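Local coordinates for protein aminotransferase (Streptomyces pactum, PDB 4ZM4) that belongs to the class-III family of pyridoxal-5'-phosphate-dependent aminotransferases and holds its bound pyridoxal-5'-phosphate where two subunits meet, at residues 91-96 with 313-318; 119-124 with 309-314; 125-130 with 274-279; 279-284 with 319-324. The protein carries 1 engineered substitution. All blocks are in the same frame, centred on the assembly; numbering follows the deposited sequence.

Overall arrangement
From the N terminus, the loop 91-96 after helix 77-89 comes first; contact 1 closes a long loop of 216 residues between 91-96 and 313-318, at the start of helix 315-329. Contact 2 opens next, at the end of strand 116-120, and ends on 309-314, sharing Gly313 and Asn314 with contact 1. Contact 3 lies wholly within both spans: helix 123-138 meets strand 274-277 of the seven-stranded sheet. At Arg279 contact 3 ends and contact 4 begins, so the two follow in series; contact 4 runs on to 319-324 and crosses contacts 1 and 2. Together they tie helix 315-329 to the loops 91-96 and 279-284, and helix 123-138 to the sheet, all beside the second subunit.

Contact 1 (91-96 with 313-318); sequences HMTGLP and GNHAAL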
# COMPACT_ATOMS: atom_id res chain seq x y z
N HIS B 91 3.12 17.22 -2.01
CA HIS B 91 3.40 15.81 -2.25
C HIS B 91 2.16 14.96 -2.41
O HIS B 91 2.25 13.85 -2.92
CB HIS B 91 4.31 15.22 -1.19
CG HIS B 91 3.78 15.31 0.21
ND1 HIS B 91 3.79 16.48 0.94
CD2 HIS B 91 3.28 14.36 1.03
CE1 HIS B 91 3.29 16.25 2.14
NE2 HIS B 91 2.96 14.98 2.22
N MET B 92 0.99 15.50 -2.05
CA MET B 92 -0.24 14.71 -2.00
C MET B 92 -1.44 15.64 -1.99
O MET B 92 -1.80 16.17 -0.97
CB MET B 92 -0.20 13.84 -0.75
CG MET B 92 -0.95 12.52 -0.86
SD MET B 92 -2.70 12.79 -0.92
CE MET B 92 -3.31 11.36 -0.03
N THR B 93 -2.06 15.83 -3.14
CA THR B 93 -3.32 16.60 -3.26
C THR B 93 -4.53 15.77 -3.74
O THR B 93 -5.65 16.21 -3.61
CB THR B 93 -3.19 17.72 -4.30
OG1 THR B 93 -3.03 17.14 -5.61
CG2 THR B 93 -1.98 18.62 -3.93
N GLY B 94 -4.28 14.59 -4.30
CA GLY B 94 -5.37 13.73 -4.79
C GLY B 94 -5.88 14.08 -6.17
O GLY B 94 -6.73 13.40 -6.70
N LEU B 95 -5.32 15.13 -6.74
CA LEU B 95 -5.74 15.68 -8.04
C LEU B 95 -4.74 15.27 -9.10
O LEU B 95 -3.60 14.95 -8.77
CB LEU B 95 -5.81 17.23 -7.95
CG LEU B 95 -6.89 17.76 -7.01
CD1 LEU B 95 -6.64 19.16 -6.54
CD2 LEU B 95 -8.25 17.66 -7.68
N PRO B 96 -5.15 15.28 -10.36
CA PRO B 96 -4.18 15.07 -11.45
C PRO B 96 -3.06 16.12 -11.38
O PRO B 96 -3.30 17.22 -10.93
CB PRO B 96 -5.02 15.25 -12.73
CG PRO B 96 -6.45 15.16 -12.30
CD PRO B 96 -6.49 15.58 -10.86
N GLY B 313 -0.66 7.04 -6.69
CA GLY B 313 -0.18 7.99 -7.67
C GLY B 313 0.08 9.37 -7.06
O GLY B 313 -0.07 10.36 -7.73
N ASN B 314 0.41 9.44 -5.77
CA ASN B 314 0.66 10.74 -5.17
C ASN B 314 1.91 11.36 -5.78
O ASN B 314 2.72 10.67 -6.40
CB ASN B 314 0.77 10.63 -3.62
CG ASN B 314 1.96 9.80 -3.17
OD1 ASN B 314 3.10 10.31 -3.05
ND2 ASN B 314 1.72 8.52 -2.87
N HIS B 315 2.09 12.65 -5.55
CA HIS B 315 3.10 13.41 -6.30
C HIS B 315 4.53 13.04 -5.90
O HIS B 315 5.40 12.95 -6.77
CB HIS B 315 2.88 14.91 -6.17
CG HIS B 315 1.45 15.33 -6.28
ND1 HIS B 315 0.58 14.76 -7.17
CD2 HIS B 315 0.72 16.23 -5.57
CE1 HIS B 315 -0.63 15.28 -7.01
NE2 HIS B 315 -0.57 16.18 -6.05
N ALA B 316 4.76 12.81 -4.61
CA ALA B 316 6.06 12.29 -4.16
C ALA B 316 6.39 10.95 -4.80
O ALA B 316 7.48 10.80 -5.37
CB ALA B 316 6.11 12.16 -2.65
N ALA B 317 5.46 10.00 -4.75
CA ALA B 317 5.68 8.69 -5.37
C ALA B 317 6.00 8.80 -6.87
O ALA B 317 6.95 8.16 -7.35
CB ALA B 317 4.46 7.79 -5.19
N LEU B 318 5.24 9.59 -7.60
CA LEU B 318 5.49 9.76 -9.04
C LEU B 318 6.75 10.60 -9.35
O LEU B 318 7.45 10.33 -10.33
CB LEU B 318 4.25 10.30 -9.75
CG LEU B 318 3.03 9.39 -9.60
CD1 LEU B 318 1.95 9.77 -10.62
CD2 LEU B 318 3.38 7.91 -9.74
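An ST turn at Thr93 and the N-terminus of helix 315-329 meet here, joined through the imidazole of His315. Its CB lies 3.5 Å from the carbonyl oxygen His91 O, and CG, anti to its own carbonyl carbon (chi1 -43°), carries the ring along the backbone of the loop 91-96. CD2 comes next, 3.6 Å from Met92 N. At the tip, NE2 is hydrogen-bonded to Thr93 OG1 at 2.7 Å, with the two side chains crossing at about a right angle; either atom could be the donor. The same hydroxyl oxygen accepts from Leu95 N, which closes the ST turn and holds Thr93 OG1 in position. At the ring edge, His315 CE1 is 3.5 Å from Leu95 O. Behind the ring, His91 O serves the first turn of the helix: Ala316 N donates to it along a lone pair (3.2 Å, 162°), and His315 N makes a weak second bond. Asn314 is the N-cap; its CB packs on Met92 CG at 3.8 Å, and its ND2 is hydrogen-bonded to Tyr311 O. His91 NE2 is hydrogen-bonded to Gly283 O of the second subunit, and Gly94 O to Arg34 NH1 of the second subunit. The cap itself is the bond from Ala317 N to Asn314 OD1, 2.9 Å long, with the donor above the carbonyl plane rather than on a lone pair.

Contact 2 (119-124 with 309-314); sequences FANSGT and GVYAGN. With P3B ((3E,4R,5R)-4,5-dihydroxy-3-{[(Z)-{3-hydroxy-2-methyl-5-[(phosphonooxy)methyl]pyridin-4(1H)-ylidene}methyl]imino}cyclohex-1-ene-1-carboxylic acid), chain H; PLP (pyridoxal-5'-phosphate), chain G.
At the phosphate-binding turns of this class-III aminotransferase dimer, the end of strand 116-120 and Asn121 pack on two overlapping beta turns, while residues 122-124 run on to P3B. Each ligand site is built from both subunits: the turns of this chain serve PLP at one, its helix start serves P3B at the other. The type I turn Gly309 to Ala312 presents Val310 N to PLP O3P in a nearly straight bond (2.8 Å, 174°). In the type II turn Tyr311 to Asn314, Tyr311 O accepts from Asn314 N as well as from the amide. No direct hydrogen bond joins the two segments; two waters do the bridging. One accepts from Gly313 N and donates to Ala120 O. The other accepts from Asn121 ND2 and Tyr311 N and donates to PLP O2P, making Asn121 a second-shell support of that phosphate. Asn121 OD1 sits 3.2 Å from Tyr311 CB, and Ala312 CB lies 3.4 Å from Phe119 O. Tyr311 OH reaches Ser278 OG and the backbone N of the engineered Arg279, both of the second subunit. Gly123 N binds P3B OAC, while P3B OAH accepts from Thr124 N and, at 2.5 Å, from Thr124 OG1.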
# COMPACT_ATOMS: atom_id res chain seq x y z
N PHE B 119 -1.48 3.50 -10.85
CA PHE B 119 -0.56 3.38 -9.74
C PHE B 119 -1.26 2.92 -8.48
O PHE B 119 -2.48 3.08 -8.32
CB PHE B 119 0.12 4.72 -9.46
CG PHE B 119 1.06 5.13 -10.56
CD1 PHE B 119 2.34 4.58 -10.63
CD2 PHE B 119 0.66 6.03 -11.52
CE1 PHE B 119 3.19 4.93 -11.64
CE2 PHE B 119 1.51 6.37 -12.53
CZ PHE B 119 2.78 5.81 -12.60
N ALA B 120 -0.44 2.35 -7.58
CA ALA B 120 -0.87 1.85 -6.30
C ALA B 120 0.26 2.11 -5.33
O ALA B 120 1.34 2.53 -5.74
CB ALA B 120 -1.18 0.34 -6.38
N ASN B 121 0.05 1.76 -4.06
CA ASN B 121 1.08 1.93 -3.04
C ASN B 121 1.98 0.72 -2.89
O ASN B 121 3.06 0.83 -2.32
CB ASN B 121 0.42 2.21 -1.69
CG ASN B 121 -0.50 3.39 -1.76
OD1 ASN B 121 -0.05 4.53 -1.97
ND2 ASN B 121 -1.80 3.15 -1.59
N SER B 122 1.56 -0.44 -3.39
CA SER B 122 2.27 -1.70 -3.12
C SER B 122 2.00 -2.76 -4.19
O SER B 122 1.01 -2.67 -4.90
CB SER B 122 1.80 -2.25 -1.80
OG SER B 122 0.44 -2.62 -1.88
N GLY B 123 2.90 -3.73 -4.30
CA GLY B 123 2.69 -4.83 -5.21
C GLY B 123 1.41 -5.61 -4.90
O GLY B 123 0.72 -6.08 -5.80
N THR B 124 1.11 -5.74 -3.63
CA THR B 124 -0.06 -6.42 -3.20
C THR B 124 -1.31 -5.74 -3.78
O THR B 124 -2.22 -6.41 -4.31
CB THR B 124 -0.10 -6.51 -1.64
OG1 THR B 124 0.88 -7.45 -1.20
CG2 THR B 124 -1.47 -6.93 -1.12
N GLY B 309 -7.52 4.06 -3.78
CA GLY B 309 -6.50 4.28 -2.78
C GLY B 309 -6.14 5.75 -2.80
O GLY B 309 -5.65 6.27 -3.79
N VAL B 310 -6.41 6.41 -1.69
CA VAL B 310 -6.27 7.85 -1.62
C VAL B 310 -4.84 8.28 -1.98
O VAL B 310 -4.66 9.34 -2.57
CB VAL B 310 -6.69 8.37 -0.20
CG1 VAL B 310 -5.54 8.26 0.79
CG2 VAL B 310 -7.16 9.80 -0.26
N TYR B 311 -3.84 7.46 -1.63
CA TYR B 311 -2.42 7.78 -1.89
C TYR B 311 -1.93 7.33 -3.26
O TYR B 311 -0.76 7.53 -3.60
CB TYR B 311 -1.51 7.10 -0.84
CG TYR B 311 -1.74 7.47 0.60
CD1 TYR B 311 -1.56 8.78 1.04
CD2 TYR B 311 -2.10 6.52 1.52
CE1 TYR B 311 -1.79 9.14 2.36
CE2 TYR B 311 -2.31 6.86 2.85
CZ TYR B 311 -2.14 8.16 3.26
OH TYR B 311 -2.35 8.49 4.58
N ALA B 312 -2.77 6.65 -4.00
CA ALA B 312 -2.31 6.05 -5.21
C ALA B 312 -1.87 7.17 -6.15
O ALA B 312 -2.61 8.10 -6.37
CB ALA B 312 -3.39 5.18 -5.84
N GLY B 313 -0.66 7.04 -6.69
CA GLY B 313 -0.18 7.99 -7.67
C GLY B 313 0.08 9.37 -7.06
O GLY B 313 -0.07 10.36 -7.73
N ASN B 314 0.41 9.44 -5.77
CA ASN B 314 0.66 10.74 -5.17
C ASN B 314 1.91 11.36 -5.78
O ASN B 314 2.72 10.67 -6.40
CB ASN B 314 0.77 10.63 -3.62
CG ASN B 314 1.96 9.80 -3.17
OD1 ASN B 314 3.10 10.31 -3.05
ND2 ASN B 314 1.72 8.52 -2.87
OAH P3B H . 2.96 -6.00 -1.16
PBA P3B H . 4.44 -5.70 -1.64
OAI P3B H . 5.29 -6.22 -0.52
OAC P3B H . 4.72 -4.23 -1.88
OAQ P3B H . 4.55 -6.68 -3.00
CAM P3B H . 3.96 -8.02 -3.05
CAV P3B H . 4.69 -8.73 -3.97
CAL P3B H . 4.13 -8.91 -5.23
NAP P3B H . 4.87 -9.58 -6.19
CAU P3B H . 6.14 -10.05 -5.92
CAA P3B H . 6.85 -10.74 -6.86
CAW P3B H . 6.66 -9.91 -4.71
OAE P3B H . 7.90 -10.39 -4.51
CAX P3B H . 6.00 -9.22 -3.69
CAJ P3B H . 6.59 -9.09 -2.39
NAO P3B H . 7.75 -9.76 -2.05
CAT P3B H . 8.26 -9.75 -0.78
CAK P3B H . 7.62 -9.21 0.37
CAS P3B H . 8.13 -9.28 1.66
CAR P3B H . 7.49 -8.68 2.76
OAD P3B H . 8.00 -8.65 3.89
OAB P3B H . 6.37 -8.23 2.69
CAN P3B H . 9.40 -9.66 1.89
CAY P3B H . 10.26 -10.14 0.71
OAF P3B H . 10.96 -11.27 1.27
CAZ P3B H . 9.48 -10.49 -0.63
OAG P3B H . 10.28 -10.52 -1.87
N1 PLP G . -10.93 4.10 5.74
C2 PLP G . -11.59 5.26 5.59
C2A PLP G . -12.44 5.69 6.72
C3 PLP G . -11.42 6.09 4.37
O3 PLP G . -12.09 7.28 4.24
C4 PLP G . -10.51 5.60 3.29
C4A PLP G . -10.44 6.36 2.00
O4A PLP G . -11.33 7.21 1.72
C5 PLP G . -9.85 4.29 3.60
C6 PLP G . -10.13 3.62 4.79
C5A PLP G . -8.90 3.58 2.68
O4P PLP G . -7.53 4.03 2.87
P PLP G . -6.67 4.14 1.48
O1P PLP G . -6.69 2.67 0.99
O2P PLP G . -5.31 4.66 1.88
O3P PLP G . -7.46 5.00 0.52
O HOH W 1 1.28 5.18 -5.59
O HOH W 2 -4.09 4.72 -0.55

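Contact 3 (125-130 with 274-279); sequences EAVASA and LTVLSR. Engineered in segment 274-279: Arg279 (natural residue Lys). With P3B ((3E,4R,5R)-4,5-dihydroxy-3-{[(Z)-{3-hydroxy-2-methyl-5-[(phosphonooxy)methyl]pyridin-4(1H)-ylidene}methyl]imino}cyclohex-1-ene-1-carboxylic acid), chain H.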
# COMPACT_ATOMS: atom_id res chain seq x y z
N GLU B 125 -1.38 -4.42 -3.63
CA GLU B 125 -2.52 -3.63 -4.16
C GLU B 125 -2.59 -3.71 -5.69
O GLU B 125 -3.65 -3.90 -6.26
CB GLU B 125 -2.44 -2.15 -3.72
CG GLU B 125 -2.77 -1.87 -2.28
CD GLU B 125 -2.70 -0.38 -1.93
OE1 GLU B 125 -2.16 0.43 -2.74
OE2 GLU B 125 -3.19 -0.02 -0.85
N ALA B 126 -1.43 -3.55 -6.33
CA ALA B 126 -1.36 -3.57 -7.78
C ALA B 126 -1.81 -4.92 -8.35
O ALA B 126 -2.57 -4.95 -9.32
CB ALA B 126 0.01 -3.25 -8.26
N VAL B 127 -1.36 -6.00 -7.73
CA VAL B 127 -1.82 -7.33 -8.12
C VAL B 127 -3.33 -7.48 -7.95
O VAL B 127 -4.03 -7.98 -8.86
CB VAL B 127 -1.04 -8.40 -7.28
CG1 VAL B 127 -1.73 -9.77 -7.29
CG2 VAL B 127 0.39 -8.53 -7.80
N ALA B 128 -3.86 -7.10 -6.79
CA ALA B 128 -5.31 -7.36 -6.52
C ALA B 128 -6.14 -6.68 -7.60
O ALA B 128 -7.06 -7.28 -8.14
CB ALA B 128 -5.74 -6.92 -5.13
N SER B 129 -5.79 -5.43 -7.95
CA SER B 129 -6.59 -4.70 -8.96
C SER B 129 -6.36 -5.21 -10.35
O SER B 129 -7.33 -5.29 -11.13
CB SER B 129 -6.34 -3.21 -8.87
OG SER B 129 -7.05 -2.64 -7.76
N ALA B 130 -5.15 -5.68 -10.65
CA ALA B 130 -4.86 -6.31 -11.91
C ALA B 130 -5.67 -7.59 -12.13
O ALA B 130 -6.18 -7.86 -13.26
CB ALA B 130 -3.39 -6.62 -12.02
N LEU B 274 -1.04 -7.97 -19.09
CA LEU B 274 -0.88 -7.01 -18.01
C LEU B 274 0.49 -7.21 -17.32
O LEU B 274 1.04 -8.33 -17.38
CB LEU B 274 -1.98 -7.17 -16.99
CG LEU B 274 -3.41 -6.85 -17.46
CD1 LEU B 274 -4.43 -7.27 -16.39
CD2 LEU B 274 -3.55 -5.35 -17.73
N THR B 275 1.06 -6.14 -16.80
CA THR B 275 2.36 -6.20 -16.14
C THR B 275 2.22 -5.49 -14.82
O THR B 275 1.60 -4.44 -14.77
CB THR B 275 3.46 -5.50 -16.96
OG1 THR B 275 3.69 -6.22 -18.19
CG2 THR B 275 4.78 -5.44 -16.19
N VAL B 276 2.69 -6.10 -13.74
CA VAL B 276 2.72 -5.41 -12.45
C VAL B 276 4.16 -4.98 -12.15
O VAL B 276 5.11 -5.77 -12.32
CB VAL B 276 2.24 -6.33 -11.29
CG1 VAL B 276 2.10 -5.53 -10.00
CG2 VAL B 276 0.92 -7.01 -11.64
N LEU B 277 4.31 -3.74 -11.68
CA LEU B 277 5.63 -3.15 -11.38
C LEU B 277 5.67 -2.53 -10.01
O LEU B 277 4.62 -2.07 -9.50
CB LEU B 277 5.94 -2.07 -12.41
CG LEU B 277 5.93 -2.48 -13.88
CD1 LEU B 277 5.92 -1.23 -14.76
CD2 LEU B 277 7.09 -3.37 -14.23
N SER B 278 6.86 -2.49 -9.41
CA SER B 278 7.11 -1.81 -8.13
C SER B 278 8.64 -1.74 -7.90
O SER B 278 9.40 -1.79 -8.85
CB SER B 278 6.41 -2.52 -6.98
OG SER B 278 6.49 -1.81 -5.76
N ARG B 279 9.09 -1.61 -6.67
CA ARG B 279 10.50 -1.85 -6.28
C ARG B 279 11.49 -0.92 -6.94
O ARG B 279 11.67 0.18 -6.46
CB ARG B 279 10.90 -3.30 -6.51
CG ARG B 279 10.02 -4.29 -5.80
CD ARG B 279 10.29 -4.42 -4.33
NE ARG B 279 9.08 -4.95 -3.73
CZ ARG B 279 8.89 -6.20 -3.30
NH1 ARG B 279 9.83 -7.15 -3.34
NH2 ARG B 279 7.69 -6.49 -2.80
OAH P3B H . 2.96 -6.00 -1.16
PBA P3B H . 4.44 -5.70 -1.64
OAI P3B H . 5.29 -6.22 -0.52
OAC P3B H . 4.72 -4.23 -1.88
OAQ P3B H . 4.55 -6.68 -3.00
CAM P3B H . 3.96 -8.02 -3.05
CAV P3B H . 4.69 -8.73 -3.97
CAL P3B H . 4.13 -8.91 -5.23
NAP P3B H . 4.87 -9.58 -6.19
CAU P3B H . 6.14 -10.05 -5.92
CAA P3B H . 6.85 -10.74 -6.86
CAW P3B H . 6.66 -9.91 -4.71
OAE P3B H . 7.90 -10.39 -4.51
CAX P3B H . 6.00 -9.22 -3.69
CAJ P3B H . 6.59 -9.09 -2.39
NAO P3B H . 7.75 -9.76 -2.05
CAT P3B H . 8.26 -9.75 -0.78
CAK P3B H . 7.62 -9.21 0.37
CAS P3B H . 8.13 -9.28 1.66
CAR P3B H . 7.49 -8.68 2.76
OAD P3B H . 8.00 -8.65 3.89
OAB P3B H . 6.37 -8.23 2.69
CAN P3B H . 9.40 -9.66 1.89
CAY P3B H . 10.26 -10.14 0.71
OAF P3B H . 10.96 -11.27 1.27
CAZ P3B H . 9.48 -10.49 -0.63
OAG P3B H . 10.28 -10.52 -1.87
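Helix 123-138 packs on one face of the seven-stranded mixed sheet of the PLP-dependent aminotransferase fold, and Val276 on strand 274-277 is the centre of this part of the layer. Helix segment and strand run nearly antiparallel, at 164°, with their axes 8.5 Å apart at closest approach, a spacing consistent with the small Ala126 and Ala130 on the facing side. Val276 points both methyls at the helix. CG1, anti to the backbone N (chi1 -172°), meets Ala126 CB at 3.5 Å and Val127 CG2 at 4.1 Å; the two valine side chains cross at about a right angle. Val276 CG2 turns toward the next helical turn, 4.3 Å from Ala130 CB. Ala130 thus rests on the strand by its methyl and also by its carbonyl, which Leu274 approaches from the sheet. No hydrogen bond crosses this buried, apolar interface; the strand spends its backbone bonds on neighbours such as Phe250 and Ala289. Farther along the chain, the engineered Arg279 (Lys in the natural sequence) sends its guanidinium to P3B, edge toward the phosphorus, with NH1 bonded to Tyr67 O. At the far end of the packing, the leucine branch Leu274 CD1 lies 3.6 Å from Ala130 O.

Contact 4 (279-284 with 319-324); sequences RVMGGG and RAVVAM. Engineered in segment 279-284: Arg279 (natural residue Lys). With P3B ((3E,4R,5R)-4,5-dihydroxy-3-{[(Z)-{3-hydroxy-2-methyl-5-[(phosphonooxy)methyl]pyridin-4(1H)-ylidene}methyl]imino}cyclohex-1-ene-1-carboxylic acid), chain H.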
# COMPACT_ATOMS: atom_id res chain seq x y z
N ARG B 279 9.09 -1.61 -6.67
CA ARG B 279 10.50 -1.85 -6.28
C ARG B 279 11.49 -0.92 -6.94
O ARG B 279 11.67 0.18 -6.46
CB ARG B 279 10.90 -3.30 -6.51
CG ARG B 279 10.02 -4.29 -5.80
CD ARG B 279 10.29 -4.42 -4.33
NE ARG B 279 9.08 -4.95 -3.73
CZ ARG B 279 8.89 -6.20 -3.30
NH1 ARG B 279 9.83 -7.15 -3.34
NH2 ARG B 279 7.69 -6.49 -2.80
N VAL B 280 12.16 -1.37 -8.01
CA VAL B 280 13.18 -0.56 -8.66
C VAL B 280 12.52 0.71 -9.19
O VAL B 280 13.12 1.80 -9.18
CB VAL B 280 13.90 -1.32 -9.80
CG1 VAL B 280 14.82 -0.39 -10.57
CG2 VAL B 280 14.69 -2.49 -9.25
N MET B 281 11.27 0.58 -9.62
CA MET B 281 10.53 1.70 -10.23
C MET B 281 10.56 2.95 -9.37
O MET B 281 10.78 4.01 -9.88
CB MET B 281 9.07 1.29 -10.51
CG MET B 281 8.31 2.25 -11.41
SD MET B 281 6.67 1.60 -11.74
CE MET B 281 5.86 1.98 -10.17
N GLY B 282 10.31 2.80 -8.08
CA GLY B 282 10.27 3.92 -7.17
C GLY B 282 11.48 4.07 -6.27
O GLY B 282 11.46 4.90 -5.36
N GLY B 283 12.53 3.28 -6.48
CA GLY B 283 13.78 3.37 -5.71
C GLY B 283 13.65 3.25 -4.21
O GLY B 283 14.44 3.83 -3.45
N GLY B 284 12.67 2.48 -3.77
CA GLY B 284 12.38 2.35 -2.33
C GLY B 284 11.22 3.16 -1.80
O GLY B 284 10.82 2.94 -0.66
N ARG B 319 7.12 11.52 -8.47
CA ARG B 319 8.44 12.15 -8.58
C ARG B 319 9.55 11.10 -8.47
O ARG B 319 10.55 11.13 -9.21
CB ARG B 319 8.60 13.25 -7.53
CG ARG B 319 9.80 14.17 -7.74
CD ARG B 319 9.67 15.04 -8.98
NE ARG B 319 10.87 15.82 -9.18
CZ ARG B 319 11.12 17.00 -8.63
NH1 ARG B 319 10.23 17.59 -7.84
NH2 ARG B 319 12.26 17.60 -8.85
N ALA B 320 9.41 10.16 -7.53
CA ALA B 320 10.40 9.11 -7.37
C ALA B 320 10.47 8.23 -8.65
O ALA B 320 11.55 7.84 -9.05
CB ALA B 320 10.09 8.25 -6.15
N VAL B 321 9.33 7.93 -9.26
CA VAL B 321 9.32 7.11 -10.47
C VAL B 321 10.04 7.88 -11.56
O VAL B 321 10.89 7.32 -12.26
CB VAL B 321 7.89 6.72 -10.92
CG1 VAL B 321 7.88 6.08 -12.29
CG2 VAL B 321 7.25 5.76 -9.92
N VAL B 322 9.73 9.16 -11.70
CA VAL B 322 10.35 10.01 -12.73
C VAL B 322 11.86 10.12 -12.57
O VAL B 322 12.62 9.98 -13.52
CB VAL B 322 9.70 11.40 -12.75
CG1 VAL B 322 10.56 12.41 -13.54
CG2 VAL B 322 8.28 11.31 -13.32
N ALA B 323 12.30 10.38 -11.35
CA ALA B 323 13.74 10.47 -11.08
C ALA B 323 14.45 9.12 -11.29
O ALA B 323 15.54 9.08 -11.87
CB ALA B 323 13.99 10.98 -9.66
N MET B 324 13.82 8.03 -10.87
CA MET B 324 14.48 6.73 -10.89
C MET B 324 14.52 6.21 -12.30
O MET B 324 15.57 5.78 -12.78
CB MET B 324 13.76 5.74 -9.98
CG MET B 324 14.44 4.40 -9.84
SD MET B 324 16.11 4.45 -9.13
CE MET B 324 16.35 2.71 -8.74
OAH P3B H . 2.96 -6.00 -1.16
PBA P3B H . 4.44 -5.70 -1.64
OAI P3B H . 5.29 -6.22 -0.52
OAC P3B H . 4.72 -4.23 -1.88
OAQ P3B H . 4.55 -6.68 -3.00
CAM P3B H . 3.96 -8.02 -3.05
CAV P3B H . 4.69 -8.73 -3.97
CAL P3B H . 4.13 -8.91 -5.23
NAP P3B H . 4.87 -9.58 -6.19
CAU P3B H . 6.14 -10.05 -5.92
CAA P3B H . 6.85 -10.74 -6.86
CAW P3B H . 6.66 -9.91 -4.71
OAE P3B H . 7.90 -10.39 -4.51
CAX P3B H . 6.00 -9.22 -3.69
CAJ P3B H . 6.59 -9.09 -2.39
NAO P3B H . 7.75 -9.76 -2.05
CAT P3B H . 8.26 -9.75 -0.78
CAK P3B H . 7.62 -9.21 0.37
CAS P3B H . 8.13 -9.28 1.66
CAR P3B H . 7.49 -8.68 2.76
OAD P3B H . 8.00 -8.65 3.89
OAB P3B H . 6.37 -8.23 2.69
CAN P3B H . 9.40 -9.66 1.89
CAY P3B H . 10.26 -10.14 0.71
OAF P3B H . 10.96 -11.27 1.27
CAZ P3B H . 9.48 -10.49 -0.63
OAG P3B H . 10.28 -10.52 -1.87
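The loop 279-284 that leads from strand 274-277 to strand 288-292 presses its backbone carbonyls into one flank of helix 315-329. It starts at the engineered Arg279 of the P3B pocket, and its Gly283 O accepts from His91 NE2 of the second subunit. The tight part centres on Met324. Its CG, anti to the backbone N, sits only 3.0 Å from Val280 O; a bend at chi2 (61°) then folds the chain so that Met324 CE reaches Val280 CG1 at 3.9 Å, the side chains crossing at about a right angle. Beside it, Met281 O receives a CA-H...O contact from Val321 CA (3.5 Å, 175°), with Met324 CB at 3.4 Å. Met281 sends its own side chain obliquely along Val321, Met281 CG being 4.0 Å from Val321 CG1. Buried Gly282 belongs to this close part, its O 3.7 Å from Ala320 CB. The loose side lies at partly exposed Gly283, at positive phi, and at Arg319, Val322 and Ala323, which turn from the loop; Arg319 forms a salt bridge with Asp85. No conventional hydrogen bond joins loop and helix, so the fit probably depends on close packing and on C-H groups laid against carbonyl oxygens.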